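PDB 4M0N: conserved hypothetical protein, putative anti-sigma factor from Parabacteroides distasonis, which probably acts as a membrane-anchored sigma-factor antagonist of the FecR family, present here as a fragment holding the FecR domain and the FecR C-terminal domain. Local coordinates for residues L20-V25 against G46-Y51; G93-V98 against S110-K115; L128-I133 against N146-K151. The protein carries 1 engineered substitution. One frame throughout, in Å; residues are numbered along the deposited sequence. Where two conformers were deposited one is given.

Contact 1 of 3, residues L20-V25 against G46-Y51; sequences LTEISV and GTVMRY. With MG (magnesium ion), chain B.
Glu22 and Arg50 both carry CG anti to the backbone N (chi1 -174° and -155°), which aligns the two chains side by side; their common face comes from the pairing, since they are a non-hydrogen-bonded pair of two antiparallel strands. Glu22 continues extended, while Arg50 bends at chi3 (-69°), placing NE against the acid. Glu22 OE1 receives Arg50 NE at 2.8 Å in a salt bridge, meeting the guanidinium at its edge and close to its plane, whereas NE stands well above the carboxylate plane. Arg50 NH2 adds a weak bond to the same Glu22 OE1 at 3.3 Å. Arg50 NH1 is claimed by Glu63 of strand 60-65, which places the cation between acids of both flanking strands. An alanine in place of Arg50 would probably leave Glu22 and Glu63 both without their common countercharge.

On the opposite face Thr21 CG2 sits over the Tyr51 ring, 3.6 Å from its centroid, a CH-pi contact shifted toward the hydroxyl end. Ile23 CD1 approaches the rim of the same ring at Tyr51 CE1 (4.0 Å). Thr21 with Tyr51 and Ile23 with Met49 are hydrogen-bonded pairs. Past the strands two further backbone bonds tie the loop ends together, Val25 N to Thr47 O and Gly46 N to Val25 O.

Gly46 O then turns to a magnesium ion at 2.1 Å, and five waters complete six-fold coordination. A side chain on Gly46 would be jammed against the preceding carbonyl and crowded by the metal. With one backbone oxygen as its protein ligand and water for the rest, the ion is probably held modestly, in the loop leading into strand 48-51, beside the edge strand 21-24 of the FecR domain.

Contact 2 of 3, residues G93-V98 against S110-K115; sequences GASFNV and SVRTGK. Engineered in segment 93-98: Ala94 (natural residue Thr).
Ser95 reaches across to Thr113 at a classic beta bulge in the hairpin of strands 94-100 and 106-111. Its CB lies 3.4 Å from Thr113 OG1. From there OG takes the position between the backbone N and the carbonyl carbon (chi1 69°) and ends 2.7 Å from Thr113 OG1, a hydrogen bond in which either hydroxyl could donate. The tip also touches carbon on two residues, with Ser95 OG 3.4 Å from Thr113 CG2 and 3.5 Å from Arg112 CB.

Behind this side chain the bulge itself is closed by Ser95 O, which takes both Arg112 N (2.9 Å) and Thr113 N (3.1 Å) from one face of its carbonyl plane. Regular pairing resumes with Phe96 opposite Val111, and Asn97 and Ser110 then exchange two backbone bonds. At the other end, Ala94, an engineered residue, sets CB 3.3 Å from Thr113 O. Gly114 passes so close to Ala94 that a CB on it would clash with the Ala94 backbone.

Strand 67-72 flanks 94-100 on its far edge, where Phe70 meets the Phe96 ring with the planes nearly parallel. Phe96 and Val111 pack on Val116 of strand 116-120, while Asn97 and Ser110 face Val152 of helix 149-152.

Contact 3 of 3, residues L128-I133 against N146-K151; sequences LPNEQI and NEDAQK
A type II beta turn from Leu128 to Glu131 brings Asn130 O to Glu147 N (3.0 Å), beside the antiparallel non-hydrogen-bonded pair Glu131 and Asn146, just before segment 146-151 enters helix 149-152. Asn130, at the positive-phi corner of the turn, carries CG beside its backbone N (chi1 -54°). Its OD1 accepts Ala149 N at 3.0 Å, the donor tilted from the amide plane, and also touches Ala149 CB.

Asp148 is the N-cap. Its OD1 takes Lys151 N at 3.3 Å from above the carboxylate plane, with a weak bond from Gln150 N. Just before it, Glu147 bends at chi2 and offers OE2 to Asp148 N (2.9 Å) and to Tyr161 OH. Gln132 lies alongside Glu147, its OE1 3.5 Å from Glu147 CB, and a water donates to both Gln132 OE1 and Glu147 OE1; Gln132 NE2 is hydrogen-bonded to Ser110 OG. Glu131 OE1 accepts Leu128 N at 2.8 Å, while OE2 pairs with Lys144.

Between them, Asn130 and Asp148 thus give the first amides of the helix side-chain acceptors. The Asp148 carboxylate probably also gains a little from the N-H groups of this short helix start.

How the contacts relate
The three contacts follow one another along the chain, none enclosing or crossing another. Contact 1 closes first, around the excursion through strands 31-34 and 40-43, and completes an outermost edge of the mixed sheet. Contact 2 closes a short hairpin in the antiparallel sheet; within it the chain turns a corner at Arg112 and Thr113 and then enters strand 116-120 of the mixed sheet. After strands 116-120 and 123-127, contact 3 closes the hairpin of 131-136 and 142-146 and leads into helix 149-152. Contacts 2 and 3 touch as neighbours in the sheet: Val111 O lies 2.8 Å from Asn130 N, a probable hydrogen bond. Contact 1 stands apart, its centre 25 Å from that of contact 3, across the centre of the chain.

Contact 1 of 3, residues L20-V25 against G46-Y51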
loop_
_atom_site.group_PDB
_atom_site.type_symbol
_atom_site.label_atom_id
_atom_site.label_comp_id
_atom_site.label_asym_id
_atom_site.label_seq_id
_atom_site.Cartn_x
_atom_site.Cartn_y
_atom_site.Cartn_z
ATOM N N LEU A 20 -17.242 -17.052 5.974
ATOM C CA LEU A 20 -16.010 -16.243 5.714
ATOM C C LEU A 20 -15.159 -16.884 4.643
ATOM O O LEU A 20 -14.937 -18.100 4.633
ATOM C CB LEU A 20 -15.175 -16.071 6.981
ATOM C CG LEU A 20 -15.570 -14.924 7.904
ATOM C CD1 LEU A 20 -14.833 -15.093 9.225
ATOM C CD2 LEU A 20 -15.306 -13.557 7.281
ATOM N N THR A 21 -14.715 -16.064 3.702
ATOM C CA THR A 21 -13.704 -16.516 2.795
ATOM C C THR A 21 -12.525 -15.588 2.845
ATOM O O THR A 21 -12.601 -14.439 3.306
ATOM C CB THR A 21 -14.176 -16.670 1.349
ATOM O OG1 THR A 21 -13.209 -17.458 0.624
ATOM C CG2 THR A 21 -14.346 -15.330 0.680
ATOM N N GLU A 22 -11.433 -16.111 2.326
ATOM C CA GLU A 22 -10.212 -15.396 2.373
ATOM C C GLU A 22 -9.483 -15.572 1.072
ATOM O O GLU A 22 -9.351 -16.702 0.549
ATOM C CB GLU A 22 -9.389 -15.963 3.522
ATOM C CG GLU A 22 -8.133 -15.212 3.787
ATOM C CD GLU A 22 -7.471 -15.655 5.090
ATOM O OE1 GLU A 22 -8.105 -15.642 6.168
ATOM O OE2 GLU A 22 -6.285 -15.964 5.017
ATOM N N ILE A 23 -9.004 -14.461 0.543
ATOM C CA ILE A 23 -8.166 -14.516 -0.621
ATOM C C ILE A 23 -6.846 -13.883 -0.329
ATOM O O ILE A 23 -6.739 -12.951 0.482
ATOM C CB ILE A 23 -8.824 -13.846 -1.834
ATOM C CG1 ILE A 23 -9.142 -12.385 -1.567
ATOM C CG2 ILE A 23 -10.104 -14.579 -2.178
ATOM C CD1 ILE A 23 -9.899 -11.742 -2.711
ATOM N N SER A 24 -5.838 -14.406 -0.999
ATOM C CA SER A 24 -4.516 -13.894 -0.868
ATOM C C SER A 24 -3.943 -13.766 -2.254
ATOM O O SER A 24 -4.403 -14.429 -3.208
ATOM C CB SER A 24 -3.693 -14.824 0.007
ATOM O OG SER A 24 -3.314 -15.960 -0.683
ATOM N N VAL A 25 -2.945 -12.906 -2.354
ATOM C CA VAL A 25 -2.303 -12.566 -3.604
ATOM C C VAL A 25 -0.828 -12.816 -3.442
ATOM O O VAL A 25 -0.196 -12.318 -2.504
ATOM C CB VAL A 25 -2.539 -11.086 -3.952
ATOM C CG1 VAL A 25 -2.021 -10.776 -5.337
ATOM C CG2 VAL A 25 -4.033 -10.760 -3.860
ATOM N N GLY A 46 0.972 -9.701 -2.309
ATOM C CA GLY A 46 1.331 -9.935 -0.908
ATOM C C GLY A 46 0.232 -9.711 0.093
ATOM O O GLY A 46 0.479 -9.689 1.321
ATOM N N THR A 47 -0.968 -9.483 -0.417
ATOM C CA THR A 47 -2.111 -9.085 0.403
ATOM C C THR A 47 -3.064 -10.209 0.692
ATOM O O THR A 47 -3.271 -11.090 -0.138
ATOM C CB THR A 47 -2.860 -7.978 -0.323
ATOM O OG1 THR A 47 -1.934 -6.922 -0.568
ATOM C CG2 THR A 47 -4.050 -7.493 0.436
ATOM N N VAL A 48 -3.666 -10.130 1.873
ATOM C CA VAL A 48 -4.728 -11.041 2.302
ATOM C C VAL A 48 -5.938 -10.237 2.691
ATOM O O VAL A 48 -5.795 -9.199 3.369
ATOM C CB VAL A 48 -4.341 -11.831 3.554
ATOM C CG1 VAL A 48 -5.389 -12.906 3.826
ATOM C CG2 VAL A 48 -2.958 -12.417 3.417
ATOM N N MET A 49 -7.112 -10.703 2.260
ATOM C CA MET A 49 -8.365 -10.121 2.647
ATOM C C MET A 49 -9.386 -11.218 3.005
ATOM O O MET A 49 -9.504 -12.241 2.308
ATOM C CB MET A 49 -8.911 -9.164 1.566
ATOM C CG MET A 49 -10.251 -8.549 1.944
ATOM S SD MET A 49 -10.856 -7.325 0.765
ATOM C CE MET A 49 -11.289 -8.349 -0.620
ATOM N N ARG A 50 -10.124 -10.967 4.082
ATOM C CA ARG A 50 -11.133 -11.869 4.627
ATOM C C ARG A 50 -12.453 -11.126 4.589
ATOM O O ARG A 50 -12.538 -9.974 5.039
ATOM C CB ARG A 50 -10.703 -12.164 6.088
ATOM C CG ARG A 50 -11.126 -13.407 6.801
ATOM C CD ARG A 50 -10.364 -13.419 8.144
ATOM N NE ARG A 50 -8.930 -13.630 7.907
ATOM C CZ ARG A 50 -7.917 -12.796 8.149
ATOM N NH1 ARG A 50 -8.081 -11.599 8.701
ATOM N NH2 ARG A 50 -6.689 -13.193 7.816
ATOM N N TYR A 51 -13.480 -11.759 4.023
ATOM C CA TYR A 51 -14.797 -11.135 3.880
ATOM C C TYR A 51 -15.838 -12.230 3.914
ATOM O O TYR A 51 -15.511 -13.403 3.649
ATOM C CB TYR A 51 -14.883 -10.320 2.584
ATOM C CG TYR A 51 -14.665 -11.121 1.299
ATOM C CD1 TYR A 51 -13.396 -11.310 0.797
ATOM C CD2 TYR A 51 -15.739 -11.623 0.569
ATOM C CE1 TYR A 51 -13.169 -12.021 -0.366
ATOM C CE2 TYR A 51 -15.528 -12.332 -0.615
ATOM C CZ TYR A 51 -14.231 -12.510 -1.080
ATOM O OH TYR A 51 -13.955 -13.208 -2.241
HETATM MG MG MG B . 1.931 -10.382 2.624
HETATM O O HOH W 1 -0.345 -12.981 0.121
HETATM O O HOH W 2 0.422 -11.174 3.683
HETATM O O HOH W 3 2.039 -8.732 3.810
HETATM O O HOH W 4 2.091 -12.182 1.451
HETATM O O HOH W 5 3.435 -11.277 3.919
HETATM O O HOH W 6 3.454 -9.610 1.502
#

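Contact 2 of 3, residues G93-V98 against S110-K115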
loop_
_atom_site.group_PDB
_atom_site.type_symbol
_atom_site.label_atom_id
_atom_site.label_comp_id
_atom_site.label_asym_id
_atom_site.label_seq_id
_atom_site.Cartn_x
_atom_site.Cartn_y
_atom_site.Cartn_z
ATOM N N GLY A 93 -19.580 5.626 1.177
ATOM C CA GLY A 93 -19.373 5.441 -0.252
ATOM C C GLY A 93 -18.160 6.271 -0.556
ATOM O O GLY A 93 -18.178 7.458 -0.345
ATOM N N ALA A 94 -17.074 5.631 -0.974
ATOM C CA ALA A 94 -15.824 6.322 -1.271
ATOM C C ALA A 94 -14.900 5.370 -1.994
ATOM O O ALA A 94 -15.126 4.160 -1.958
ATOM C CB ALA A 94 -15.151 6.774 0.011
ATOM N N SER A 95 -13.888 5.888 -2.667
ATOM C CA SER A 95 -12.844 5.009 -3.191
ATOM C C SER A 95 -11.538 5.459 -2.599
ATOM O O SER A 95 -11.235 6.647 -2.518
ATOM C CB SER A 95 -12.805 4.924 -4.720
ATOM O OG SER A 95 -12.384 6.129 -5.369
ATOM N N PHE A 96 -10.769 4.487 -2.160
ATOM C CA PHE A 96 -9.578 4.785 -1.373
ATOM C C PHE A 96 -8.636 3.608 -1.343
ATOM O O PHE A 96 -9.059 2.443 -1.492
ATOM C CB PHE A 96 -9.962 5.160 0.050
ATOM C CG PHE A 96 -10.796 4.106 0.733
ATOM C CD1 PHE A 96 -12.165 4.027 0.512
ATOM C CD2 PHE A 96 -10.208 3.189 1.576
ATOM C CE1 PHE A 96 -12.920 3.023 1.104
ATOM C CE2 PHE A 96 -10.963 2.157 2.155
ATOM C CZ PHE A 96 -12.331 2.101 1.933
ATOM N N ASN A 97 -7.355 3.941 -1.163
ATOM C CA ASN A 97 -6.286 2.967 -0.991
ATOM C C ASN A 97 -5.902 2.795 0.455
ATOM O O ASN A 97 -5.774 3.750 1.197
ATOM C CB ASN A 97 -5.031 3.465 -1.733
ATOM C CG ASN A 97 -4.058 2.365 -2.053
ATOM O OD1 ASN A 97 -4.281 1.566 -2.984
ATOM N ND2 ASN A 97 -2.918 2.364 -1.355
ATOM N N VAL A 98 -5.692 1.539 0.853
ATOM C CA VAL A 98 -5.191 1.218 2.181
ATOM C C VAL A 98 -3.949 0.377 1.973
ATOM O O VAL A 98 -4.004 -0.710 1.402
ATOM C CB VAL A 98 -6.203 0.399 2.990
ATOM C CG1 VAL A 98 -5.661 0.126 4.349
ATOM C CG2 VAL A 98 -7.547 1.123 3.083
ATOM N N SER A 110 -5.220 6.587 1.635
ATOM C CA SER A 110 -5.192 7.674 0.640
ATOM C C SER A 110 -6.514 7.685 -0.094
ATOM O O SER A 110 -6.940 6.663 -0.630
ATOM C CB SER A 110 -4.077 7.444 -0.360
ATOM O OG SER A 110 -2.811 7.185 0.255
ATOM N N VAL A 111 -7.189 8.835 -0.103
ATOM C CA VAL A 111 -8.550 8.918 -0.618
ATOM C C VAL A 111 -8.548 9.395 -2.063
ATOM O O VAL A 111 -7.931 10.397 -2.385
ATOM C CB VAL A 111 -9.421 9.893 0.207
ATOM C CG1 VAL A 111 -10.836 9.926 -0.328
ATOM C CG2 VAL A 111 -9.386 9.517 1.681
ATOM N N ARG A 112 -9.195 8.633 -2.932
ATOM C CA ARG A 112 -9.349 9.017 -4.319
ATOM C C ARG A 112 -10.648 9.789 -4.560
ATOM O O ARG A 112 -10.651 10.851 -5.183
ATOM C CB ARG A 112 -9.314 7.795 -5.207
ATOM C CG ARG A 112 -9.389 8.112 -6.689
ATOM C CD ARG A 112 -7.994 8.237 -7.257
ATOM N NE ARG A 112 -7.964 8.369 -8.709
ATOM C CZ ARG A 112 -8.159 9.505 -9.381
ATOM N NH1 ARG A 112 -8.389 10.656 -8.754
ATOM N NH2 ARG A 112 -8.106 9.488 -10.710
ATOM N N THR A 113 -11.755 9.241 -4.070
ATOM C CA THR A 113 -13.046 9.884 -4.193
ATOM C C THR A 113 -13.815 9.711 -2.889
ATOM O O THR A 113 -13.602 8.768 -2.164
ATOM C CB THR A 113 -13.879 9.303 -5.365
ATOM O OG1 THR A 113 -14.284 7.967 -5.073
ATOM C CG2 THR A 113 -13.056 9.254 -6.618
ATOM N N GLY A 114 -14.707 10.642 -2.588
ATOM C CA GLY A 114 -15.580 10.521 -1.426
ATOM C C GLY A 114 -14.912 10.946 -0.129
ATOM O O GLY A 114 -13.875 11.618 -0.139
ATOM N N LYS A 115 -15.475 10.477 0.990
ATOM C CA LYS A 115 -15.088 10.894 2.339
ATOM C C LYS A 115 -14.830 9.632 3.133
ATOM O O LYS A 115 -15.590 8.670 3.041
ATOM C CB LYS A 115 -16.189 11.732 2.994
ATOM C CG LYS A 115 -16.410 13.044 2.264
ATOM C CD LYS A 115 -17.386 13.944 2.975
ATOM C CE LYS A 115 -17.670 15.171 2.132
ATOM N NZ LYS A 115 -18.514 16.134 2.860
HETATM O O HOH W 7 -18.150 8.027 2.827
HETATM O O HOH W 8 -18.548 9.935 0.317
HETATM O O HOH W 9 -2.439 4.483 0.702
#

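Contact 3 of 3, residues L128-I133 against N146-K151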
loop_
_atom_site.group_PDB
_atom_site.type_symbol
_atom_site.label_atom_id
_atom_site.label_comp_id
_atom_site.label_asym_id
_atom_site.label_seq_id
_atom_site.Cartn_x
_atom_site.Cartn_y
_atom_site.Cartn_z
ATOM N N LEU A 128 -10.500 13.662 2.889
ATOM C CA LEU A 128 -11.126 13.971 1.632
ATOM C C LEU A 128 -10.196 13.583 0.476
ATOM O O LEU A 128 -9.064 13.170 0.697
ATOM C CB LEU A 128 -11.359 15.489 1.588
ATOM C CG LEU A 128 -12.311 16.068 2.624
ATOM C CD1 LEU A 128 -12.230 17.600 2.540
ATOM C CD2 LEU A 128 -13.693 15.559 2.289
ATOM N N PRO A 129 -10.686 13.733 -0.776
ATOM C CA PRO A 129 -9.852 13.322 -1.901
ATOM C C PRO A 129 -8.493 13.986 -1.932
ATOM O O PRO A 129 -8.344 15.167 -1.656
ATOM C CB PRO A 129 -10.714 13.688 -3.113
ATOM C CG PRO A 129 -12.119 13.480 -2.607
ATOM C CD PRO A 129 -12.053 14.057 -1.218
ATOM N N ASN A 130 -7.492 13.173 -2.221
ATOM C CA ASN A 130 -6.099 13.594 -2.272
ATOM C C ASN A 130 -5.535 14.079 -0.933
ATOM O O ASN A 130 -4.617 14.880 -0.882
ATOM C CB ASN A 130 -5.863 14.546 -3.414
ATOM C CG ASN A 130 -6.335 13.959 -4.735
ATOM O OD1 ASN A 130 -6.074 12.788 -5.016
ATOM N ND2 ASN A 130 -7.139 14.692 -5.448
ATOM N N GLU A 131 -6.145 13.586 0.143
ATOM C CA GLU A 131 -5.572 13.604 1.472
ATOM C C GLU A 131 -5.184 12.183 1.857
ATOM O O GLU A 131 -5.703 11.203 1.324
ATOM C CB GLU A 131 -6.589 14.167 2.474
ATOM C CG GLU A 131 -7.009 15.586 2.153
ATOM C CD GLU A 131 -7.805 16.220 3.300
ATOM O OE1 GLU A 131 -8.647 15.499 3.899
ATOM O OE2 GLU A 131 -7.567 17.418 3.594
ATOM N N GLN A 132 -4.239 12.090 2.773
ATOM C CA GLN A 132 -3.674 10.838 3.163
ATOM C C GLN A 132 -3.320 10.888 4.629
ATOM O O GLN A 132 -2.985 11.939 5.135
ATOM C CB GLN A 132 -2.385 10.666 2.335
ATOM C CG GLN A 132 -1.471 9.533 2.629
ATOM C CD GLN A 132 -0.286 9.556 1.693
ATOM O OE1 GLN A 132 0.650 10.382 1.815
ATOM N NE2 GLN A 132 -0.320 8.657 0.756
ATOM N N ILE A 133 -3.375 9.731 5.277
ATOM C CA ILE A 133 -2.818 9.545 6.611
ATOM C C ILE A 133 -1.724 8.496 6.514
ATOM O O ILE A 133 -1.891 7.468 5.841
ATOM C CB ILE A 133 -3.884 9.090 7.601
ATOM C CG1 ILE A 133 -4.813 10.270 7.922
ATOM C CG2 ILE A 133 -3.265 8.500 8.872
ATOM C CD1 ILE A 133 -6.085 9.787 8.553
ATOM N N ASN A 146 -1.394 16.062 2.217
ATOM C CA ASN A 146 -1.924 15.927 0.875
ATOM C C ASN A 146 -1.076 14.981 0.075
ATOM O O ASN A 146 0.157 14.951 0.208
ATOM C CB ASN A 146 -1.969 17.290 0.161
ATOM C CG ASN A 146 -2.915 18.267 0.815
ATOM O OD1 ASN A 146 -4.002 17.906 1.250
ATOM N ND2 ASN A 146 -2.530 19.535 0.824
ATOM N N GLU A 147 -1.713 14.213 -0.787
ATOM C CA GLU A 147 -0.970 13.366 -1.720
ATOM C C GLU A 147 -1.913 13.058 -2.859
ATOM O O GLU A 147 -3.122 12.902 -2.664
ATOM C CB GLU A 147 -0.486 12.073 -1.042
ATOM C CG GLU A 147 0.342 11.154 -1.939
ATOM C CD GLU A 147 1.570 11.843 -2.486
ATOM O OE1 GLU A 147 2.621 11.795 -1.830
ATOM O OE2 GLU A 147 1.488 12.417 -3.594
ATOM N N ASP A 148 -1.346 12.943 -4.047
ATOM C CA ASP A 148 -2.092 12.611 -5.259
ATOM C C ASP A 148 -2.481 11.150 -5.271
ATOM O O ASP A 148 -1.643 10.266 -5.500
ATOM C CB ASP A 148 -1.202 12.962 -6.465
ATOM C CG ASP A 148 -1.888 12.779 -7.785
ATOM O OD1 ASP A 148 -2.811 11.979 -7.887
ATOM O OD2 ASP A 148 -1.496 13.463 -8.758
ATOM N N ALA A 149 -3.760 10.864 -4.991
ATOM C CA ALA A 149 -4.222 9.494 -4.869
ATOM C C ALA A 149 -4.189 8.750 -6.206
ATOM O O ALA A 149 -4.125 7.530 -6.207
ATOM C CB ALA A 149 -5.640 9.454 -4.282
ATOM N N GLN A 150 -4.249 9.481 -7.328
ATOM C CA GLN A 150 -4.110 8.835 -8.641
ATOM C C GLN A 150 -2.702 8.229 -8.762
ATOM O O GLN A 150 -2.530 7.131 -9.336
ATOM C CB GLN A 150 -4.413 9.831 -9.759
ATOM C CG GLN A 150 -4.361 9.230 -11.139
ATOM C CD GLN A 150 -4.908 10.160 -12.186
ATOM O OE1 GLN A 150 -4.961 11.360 -11.988
ATOM N NE2 GLN A 150 -5.319 9.602 -13.315
ATOM N N LYS A 151 -1.698 8.893 -8.201
ATOM C CA LYS A 151 -0.329 8.384 -8.234
ATOM C C LYS A 151 -0.126 7.291 -7.192
ATOM O O LYS A 151 0.573 6.278 -7.440
ATOM C CB LYS A 151 0.657 9.525 -8.056
ATOM C CG LYS A 151 0.646 10.505 -9.227
ATOM C CD LYS A 151 1.699 11.582 -9.038
ATOM C CE LYS A 151 1.704 12.652 -10.127
ATOM N NZ LYS A 151 1.619 12.150 -11.524
HETATM O O HOH W 10 -4.217 10.664 -1.223
HETATM O O HOH W 11 2.949 10.842 0.691
#